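Local structure of succinylglutamate desuccinylase/aspartoacylase (Ruegeria sp. TM1040, 3NA6) at residues A[39-44]-A[84-89]; A[52-57]-A[140-145]; A[109-114]-A[192-197]. The protein probably hydrolyses an N-acyl amino acid, as the zinc-dependent succinylglutamate desuccinylases and aspartoacylases do, although its own substrate is not established. All blocks are in the same frame, centred on the assembly; numbering follows the deposited sequence. Where two conformers were deposited one is given.

Contact 1. Residues A[39-44]-A[84-89]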
# COMPACT_ATOMS: atom_id res chain seq x y z
N ILE A 39 16.98 7.07 -19.29
CA ILE A 39 18.16 7.12 -18.41
C ILE A 39 19.11 8.26 -18.84
O ILE A 39 19.61 8.22 -19.95
CB ILE A 39 18.93 5.79 -18.47
CG1 ILE A 39 18.01 4.63 -18.11
CG2 ILE A 39 20.14 5.83 -17.51
CD1 ILE A 39 18.72 3.29 -18.13
N PRO A 40 19.40 9.25 -17.97
CA PRO A 40 20.24 10.35 -18.45
C PRO A 40 21.63 9.89 -18.78
O PRO A 40 22.18 9.02 -18.10
CB PRO A 40 20.26 11.31 -17.27
CG PRO A 40 18.92 11.08 -16.63
CD PRO A 40 18.85 9.57 -16.65
N ILE A 41 22.19 10.46 -19.84
CA ILE A 41 23.53 10.14 -20.27
C ILE A 41 24.16 11.36 -20.92
O ILE A 41 23.48 12.13 -21.60
CB ILE A 41 23.54 8.91 -21.22
CG1 ILE A 41 24.99 8.48 -21.58
CG2 ILE A 41 22.68 9.16 -22.47
CD1 ILE A 41 25.04 7.08 -22.19
N THR A 42 25.45 11.57 -20.67
CA THR A 42 26.23 12.58 -21.36
C THR A 42 27.45 11.89 -21.97
O THR A 42 28.10 11.06 -21.32
CB THR A 42 26.69 13.70 -20.41
OG1 THR A 42 25.58 14.54 -20.08
CG2 THR A 42 27.75 14.55 -21.07
N VAL A 43 27.74 12.21 -23.22
CA VAL A 43 28.99 11.76 -23.87
C VAL A 43 29.78 12.99 -24.21
O VAL A 43 29.23 13.95 -24.80
CB VAL A 43 28.75 10.94 -25.13
CG1 VAL A 43 30.11 10.54 -25.77
CG2 VAL A 43 27.90 9.71 -24.78
N ILE A 44 31.05 12.98 -23.80
CA ILE A 44 32.03 14.01 -24.20
C ILE A 44 33.24 13.32 -24.85
O ILE A 44 33.90 12.49 -24.21
CB ILE A 44 32.51 14.87 -22.99
CG1 ILE A 44 31.31 15.44 -22.22
CG2 ILE A 44 33.46 15.99 -23.48
CD1 ILE A 44 31.66 16.15 -20.90
N ARG A 84 37.33 9.93 -24.50
CA ARG A 84 35.88 9.95 -24.38
C ARG A 84 35.44 9.68 -22.97
O ARG A 84 35.91 8.74 -22.32
CB ARG A 84 35.27 8.91 -25.29
CG ARG A 84 33.72 8.87 -25.21
CD ARG A 84 33.10 8.11 -26.35
NE ARG A 84 33.69 6.78 -26.51
CZ ARG A 84 33.18 5.81 -27.27
NH1 ARG A 84 32.05 5.98 -27.95
NH2 ARG A 84 33.81 4.65 -27.34
N LEU A 85 34.51 10.51 -22.50
CA LEU A 85 33.79 10.25 -21.26
C LEU A 85 32.35 9.80 -21.58
O LEU A 85 31.65 10.50 -22.27
CB LEU A 85 33.77 11.52 -20.40
CG LEU A 85 35.13 12.11 -20.01
CD1 LEU A 85 34.93 13.50 -19.37
CD2 LEU A 85 35.89 11.17 -19.06
N ILE A 86 31.91 8.63 -21.11
CA ILE A 86 30.49 8.26 -21.18
C ILE A 86 30.00 8.31 -19.72
O ILE A 86 30.41 7.47 -18.88
CB ILE A 86 30.26 6.87 -21.76
CG1 ILE A 86 30.82 6.81 -23.18
CG2 ILE A 86 28.77 6.52 -21.78
CD1 ILE A 86 30.89 5.40 -23.79
N ILE A 87 29.17 9.32 -19.42
CA ILE A 87 28.79 9.67 -18.06
C ILE A 87 27.30 9.33 -17.82
O ILE A 87 26.43 9.87 -18.49
CB ILE A 87 28.96 11.18 -17.81
CG1 ILE A 87 30.35 11.64 -18.26
CG2 ILE A 87 28.66 11.50 -16.32
CD1 ILE A 87 30.63 13.16 -18.12
N VAL A 88 27.04 8.45 -16.86
CA VAL A 88 25.68 8.02 -16.48
C VAL A 88 25.59 8.21 -14.96
O VAL A 88 25.93 7.31 -14.19
CB VAL A 88 25.49 6.55 -16.85
CG1 VAL A 88 24.08 6.03 -16.49
CG2 VAL A 88 25.77 6.33 -18.35
N PRO A 89 25.17 9.39 -14.51
CA PRO A 89 25.17 9.67 -13.06
C PRO A 89 24.19 8.82 -12.27
O PRO A 89 24.40 8.58 -11.09
CB PRO A 89 24.79 11.14 -12.95
CG PRO A 89 24.64 11.65 -14.36
CD PRO A 89 24.68 10.52 -15.31

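Contact 2. Residues A[52-57]-A[140-145]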
# COMPACT_ATOMS: atom_id res chain seq x y z
N ALA A 52 36.32 6.18 -21.00
CA ALA A 52 35.94 5.80 -19.65
C ALA A 52 34.42 5.80 -19.54
O ALA A 52 33.74 6.74 -19.98
CB ALA A 52 36.54 6.73 -18.60
N LEU A 53 33.90 4.73 -18.94
CA LEU A 53 32.51 4.60 -18.59
C LEU A 53 32.35 4.85 -17.10
O LEU A 53 32.88 4.10 -16.25
CB LEU A 53 31.99 3.23 -18.99
CG LEU A 53 30.48 2.96 -18.80
CD1 LEU A 53 29.59 3.92 -19.62
CD2 LEU A 53 30.17 1.50 -19.14
N LEU A 54 31.61 5.90 -16.79
CA LEU A 54 31.50 6.46 -15.43
C LEU A 54 30.06 6.35 -14.95
O LEU A 54 29.14 6.90 -15.58
CB LEU A 54 31.96 7.91 -15.40
CG LEU A 54 33.32 8.15 -16.11
CD1 LEU A 54 33.54 9.60 -16.33
CD2 LEU A 54 34.42 7.50 -15.31
N THR A 55 29.86 5.61 -13.87
CA THR A 55 28.51 5.42 -13.36
C THR A 55 28.39 5.80 -11.89
O THR A 55 29.31 5.56 -11.09
CB THR A 55 28.10 3.95 -13.53
OG1 THR A 55 29.19 3.09 -13.11
CG2 THR A 55 27.74 3.66 -14.99
N GLY A 56 27.24 6.38 -11.54
CA GLY A 56 26.82 6.60 -10.18
C GLY A 56 25.44 5.99 -9.98
O GLY A 56 24.76 5.68 -10.92
N ALA A 57 25.05 5.81 -8.73
CA ALA A 57 23.74 5.29 -8.38
C ALA A 57 23.43 3.94 -9.02
O ALA A 57 22.31 3.63 -9.39
CB ALA A 57 22.65 6.34 -8.66
N VAL A 140 38.12 1.61 -19.68
CA VAL A 140 38.14 1.62 -18.21
C VAL A 140 36.77 1.98 -17.70
O VAL A 140 35.93 2.52 -18.44
CB VAL A 140 39.21 2.62 -17.69
CG1 VAL A 140 40.56 2.26 -18.28
CG2 VAL A 140 38.85 4.08 -18.06
N ALA A 141 36.50 1.64 -16.44
CA ALA A 141 35.22 1.97 -15.80
C ALA A 141 35.46 2.50 -14.38
O ALA A 141 36.33 2.01 -13.67
CB ALA A 141 34.29 0.76 -15.73
N VAL A 142 34.64 3.47 -13.98
CA VAL A 142 34.58 3.98 -12.61
C VAL A 142 33.15 3.88 -12.15
O VAL A 142 32.25 4.46 -12.77
CB VAL A 142 35.07 5.45 -12.48
CG1 VAL A 142 35.09 5.85 -11.01
CG2 VAL A 142 36.44 5.60 -13.10
N ASP A 143 32.93 3.07 -11.11
CA ASP A 143 31.62 2.80 -10.54
C ASP A 143 31.58 3.16 -9.05
O ASP A 143 32.17 2.48 -8.22
CB ASP A 143 31.24 1.31 -10.73
CG ASP A 143 29.78 1.01 -10.36
OD1 ASP A 143 28.83 1.73 -10.77
OD2 ASP A 143 29.57 0.02 -9.64
N PHE A 144 30.85 4.23 -8.73
CA PHE A 144 30.80 4.80 -7.39
C PHE A 144 29.78 4.07 -6.55
O PHE A 144 28.66 3.82 -7.00
CB PHE A 144 30.36 6.28 -7.44
CG PHE A 144 31.42 7.22 -7.93
CD1 PHE A 144 32.30 7.80 -7.05
CD2 PHE A 144 31.52 7.54 -9.28
CE1 PHE A 144 33.25 8.70 -7.49
CE2 PHE A 144 32.47 8.41 -9.73
CZ PHE A 144 33.34 9.00 -8.83
N HIS A 145 30.17 3.73 -5.33
CA HIS A 145 29.26 3.28 -4.30
C HIS A 145 29.46 4.02 -3.00
O HIS A 145 30.50 4.61 -2.75
CB HIS A 145 29.41 1.79 -4.02
CG HIS A 145 28.94 0.91 -5.13
ND1 HIS A 145 27.76 0.21 -5.08
CD2 HIS A 145 29.50 0.63 -6.33
CE1 HIS A 145 27.60 -0.46 -6.20
NE2 HIS A 145 28.64 -0.22 -6.98
O HOH W 1 26.39 6.00 -6.20

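Contact 3. Residues A[109-114]-A[192-197]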
# COMPACT_ATOMS: atom_id res chain seq x y z
N ASN A 109 18.51 -5.54 -7.84
CA ASN A 109 19.81 -5.02 -7.45
C ASN A 109 20.70 -5.05 -8.68
O ASN A 109 21.15 -6.13 -9.12
CB ASN A 109 20.43 -5.86 -6.32
CG ASN A 109 21.76 -5.29 -5.84
OD1 ASN A 109 22.33 -4.40 -6.48
ND2 ASN A 109 22.26 -5.80 -4.71
N LEU A 110 20.93 -3.88 -9.24
CA LEU A 110 21.60 -3.79 -10.53
C LEU A 110 23.00 -4.36 -10.40
O LEU A 110 23.48 -5.03 -11.32
CB LEU A 110 21.67 -2.34 -11.04
CG LEU A 110 22.40 -2.07 -12.36
CD1 LEU A 110 21.94 -2.97 -13.54
CD2 LEU A 110 22.27 -0.61 -12.74
N ASN A 111 23.62 -4.14 -9.23
CA ASN A 111 24.98 -4.59 -9.01
C ASN A 111 25.13 -6.10 -8.99
O ASN A 111 26.27 -6.57 -9.06
CB ASN A 111 25.58 -4.03 -7.73
CG ASN A 111 27.10 -4.11 -7.74
OD1 ASN A 111 27.74 -3.92 -8.78
ND2 ASN A 111 27.69 -4.41 -6.59
N ARG A 112 24.04 -6.84 -8.90
CA ARG A 112 24.10 -8.30 -9.02
C ARG A 112 23.29 -8.84 -10.21
O ARG A 112 22.97 -10.02 -10.25
CB ARG A 112 23.64 -8.94 -7.69
CG ARG A 112 24.20 -8.22 -6.44
CD ARG A 112 24.50 -9.15 -5.25
NE ARG A 112 24.77 -8.41 -4.01
CZ ARG A 112 24.10 -8.57 -2.87
NH1 ARG A 112 23.13 -9.47 -2.78
NH2 ARG A 112 24.43 -7.85 -1.82
N ALA A 113 22.98 -7.98 -11.19
CA ALA A 113 22.15 -8.35 -12.33
C ALA A 113 22.92 -8.80 -13.59
O ALA A 113 22.30 -9.19 -14.58
CB ALA A 113 21.17 -7.20 -12.68
N PHE A 114 24.24 -8.78 -13.53
CA PHE A 114 25.08 -9.02 -14.73
C PHE A 114 25.25 -10.52 -15.02
O PHE A 114 25.28 -11.32 -14.10
CB PHE A 114 26.40 -8.27 -14.61
CG PHE A 114 26.24 -6.81 -14.89
CD1 PHE A 114 25.70 -5.96 -13.94
CD2 PHE A 114 26.48 -6.32 -16.16
CE1 PHE A 114 25.45 -4.65 -14.23
CE2 PHE A 114 26.25 -4.99 -16.45
CZ PHE A 114 25.73 -4.16 -15.48
N GLU A 192 30.04 -13.31 -8.48
CA GLU A 192 29.09 -13.70 -9.55
C GLU A 192 27.95 -12.68 -9.71
O GLU A 192 27.33 -12.26 -8.74
CB GLU A 192 28.52 -15.13 -9.35
CG GLU A 192 28.10 -15.86 -10.68
CD GLU A 192 27.12 -17.04 -10.50
N GLY A 193 27.74 -12.25 -10.95
CA GLY A 193 26.71 -11.27 -11.28
C GLY A 193 27.02 -9.80 -11.04
O GLY A 193 26.21 -8.94 -11.38
N MSE A 194 28.17 -9.50 -10.45
CA MSE A 194 28.53 -8.13 -10.17
C MSE A 194 29.06 -7.36 -11.39
O MSE A 194 29.70 -7.91 -12.30
CB MSE A 194 29.50 -8.06 -9.01
CG MSE A 194 28.79 -8.19 -7.64
SE MSE A 194 30.12 -8.03 -6.28
CE MSE A 194 30.24 -6.13 -6.13
N TYR A 195 28.75 -6.07 -11.40
CA TYR A 195 29.27 -5.14 -12.37
C TYR A 195 30.78 -5.17 -12.39
O TYR A 195 31.36 -5.24 -13.45
CB TYR A 195 28.78 -3.73 -12.07
CG TYR A 195 29.16 -2.75 -13.15
CD1 TYR A 195 28.73 -2.92 -14.45
CD2 TYR A 195 29.93 -1.64 -12.86
CE1 TYR A 195 29.07 -2.00 -15.44
CE2 TYR A 195 30.27 -0.74 -13.83
CZ TYR A 195 29.83 -0.91 -15.11
OH TYR A 195 30.19 0.02 -16.05
N ASP A 196 31.41 -5.13 -11.23
CA ASP A 196 32.87 -5.16 -11.16
C ASP A 196 33.43 -6.34 -11.92
O ASP A 196 34.41 -6.21 -12.64
CB ASP A 196 33.37 -5.24 -9.72
CG ASP A 196 32.91 -4.07 -8.84
OD1 ASP A 196 32.61 -2.96 -9.34
OD2 ASP A 196 32.89 -4.26 -7.60
N THR A 197 32.82 -7.51 -11.74
CA THR A 197 33.24 -8.72 -12.46
C THR A 197 33.08 -8.58 -13.99
O THR A 197 33.95 -8.96 -14.75
CB THR A 197 32.53 -9.94 -11.88
OG1 THR A 197 32.70 -9.91 -10.46
CG2 THR A 197 33.07 -11.26 -12.43

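Contact 1. Residues A[39-44]-A[84-89]
Ile41 lies against Ile86 and Val88 across an antiparallel pair of strands, and its side chain can be followed outward atom by atom. CB lies 4.1 Å from Ile87 O. With CG1 anti to the backbone N (chi1 -175°), the longer branch lies alongside Val88; its CG1 is 3.7 Å from Ile87 O and also touches Val88 CG2. At the tip, CD1 reaches Ile86 CG2 at 3.8 Å and also touches the same Val88 methyl, so this one methyl meets both residues on that face of the sheet. An alanine here would probably leave Ile86 CG2 and Val88 CG2 without their mate and open a gap on that face. Farther along the same face, Val43 CG1 packs on the aliphatic part of Arg84, 3.9 Å from its CD.

The backbones are joined by two hydrogen-bonded pairs. Thr42 N gives its hydrogen to Ile87 O at 2.9 Å, and Ile87 N returns the bond to Thr42 O at 2.8 Å. Ile44 and Leu85 repeat the exchange, with Leu85 N 2.7 Å from Ile44 O. On the opposite face, which carries Thr42, Ile44, Leu85 and Ile87, Ile44 CD1 meets Ile87 CD1.

The pair belongs to the large mixed sheet, where strand 36-46 is flanked by strand 17-26 and strand 83-88 by strand 51-55. Helix 64-75 covers Thr42 and Ile87 through Ala73, while Thr42 OG1 bonds to His20 and to Thr293 of the second subunit. Arg84 turns its guanidinium to Leu13 O and Thr51 OG1.

Contact 2. Residues A[52-57]-A[140-145]
The central parallel strands of the catalytic domain's α/β sheet meet here, Leu53 beside Ala141 and Thr55 beside Asp143, and they run straight into a probable active-site loop. His145, just beyond the strand end, appears to face one point with His59 and Glu62; no metal is modelled there, but the trio is consistent with the zinc site of this family. Backbone bonds step from one strand to the other, beginning with Leu53 N to Val140 O and closing with Phe144 N to Thr55 O at 3.1 Å. Thr55 O also lies at the edge of the Phe144 ring, in its plane, 3.5 Å from Phe144 CD2.

On one face Leu54 and Val142 lie side by side, Leu54 CD2 pressing 3.5 Å from Val142 CG2, and helix 64-75 closes over Leu54. The other face begins with Leu53 and Ala141 and turns polar at its end. Thr55 holds OG1 between its backbone N and carbonyl carbon (chi1 45°), from where it gives its hydrogen to Asp143 OD1 at 2.7 Å, meeting the anti side of the carboxylate. This should fix the rotation of the carboxylate, whose OD2 accepts from Asn58 ND2 and also from His145: NE2 lies 2.8 Å from Asp143 OD2, approaching from above the carboxylate plane.

Contact 3. Residues A[109-114]-A[192-197]
Phe114 and Asn111 hold residues 193-195 mainly through backbone groups. Phe114 N donates to Gly193 O at 2.9 Å, and the same oxygen takes a CA-H contact from Arg112 CA. Asn111 O turns to the start of helix 195-200: Met194, a selenomethionine at the N-cap position, sends its CA-H almost straight at it, CA lying 3.0 Å from Asn111 O. Tyr195 N adds a weak bond to that oxygen at 3.4 Å. Gly193 has a positive phi of 81°, and a side chain there would run into Arg112 O.

The side-chain oxygens of the two asparagines find partners outside the contact as well. Asn111, its CG anti to the backbone N (chi1 -160°), presents OD1 to Asn58 ND2, while Asn109 OD1 accepts from His59 NE2 and, weakly, from Asn111 N.

Apolar contact comes from the two rings, and from Met194, whose CG packs 3.3 Å from Asn111 O. Tyr195 CD1 sits over one face of Phe114, 3.4 Å from Phe114 CZ, with the ring planes oblique at 55°. Helix 122-134 covers Phe114 through Ala127 and Gln131.

Main-chain acceptors thus dock the loop on the helix start, while the asparagine side-chain oxygens accept from Asn58 and His59; Asn109 is likely to help orient a histidine of the possible metal site.

Overall arrangement
Contacts 1 and 2 are both buried in the same mixed sheet and are stitched together where strand 83-88 lies beside strand 51-55, with Ile86 bonding to Ala52 and Leu54. The first is antiparallel, aliphatic on both faces apart from Thr42 and Arg84, and reaches the second subunit; the second is parallel, nearer the chain's centre, and touches no other chain. Contact 3 is only partly buried and joins a loop to a helix start instead of strand to strand. It meets contact 2 through Tyr195, which packs on Leu53 and Asp143, and through Asn111 beside His145. Asp143, His145 and Asn111 bring polar groups to the junction of contacts 2 and 3; contacts 1 and 3 do not touch.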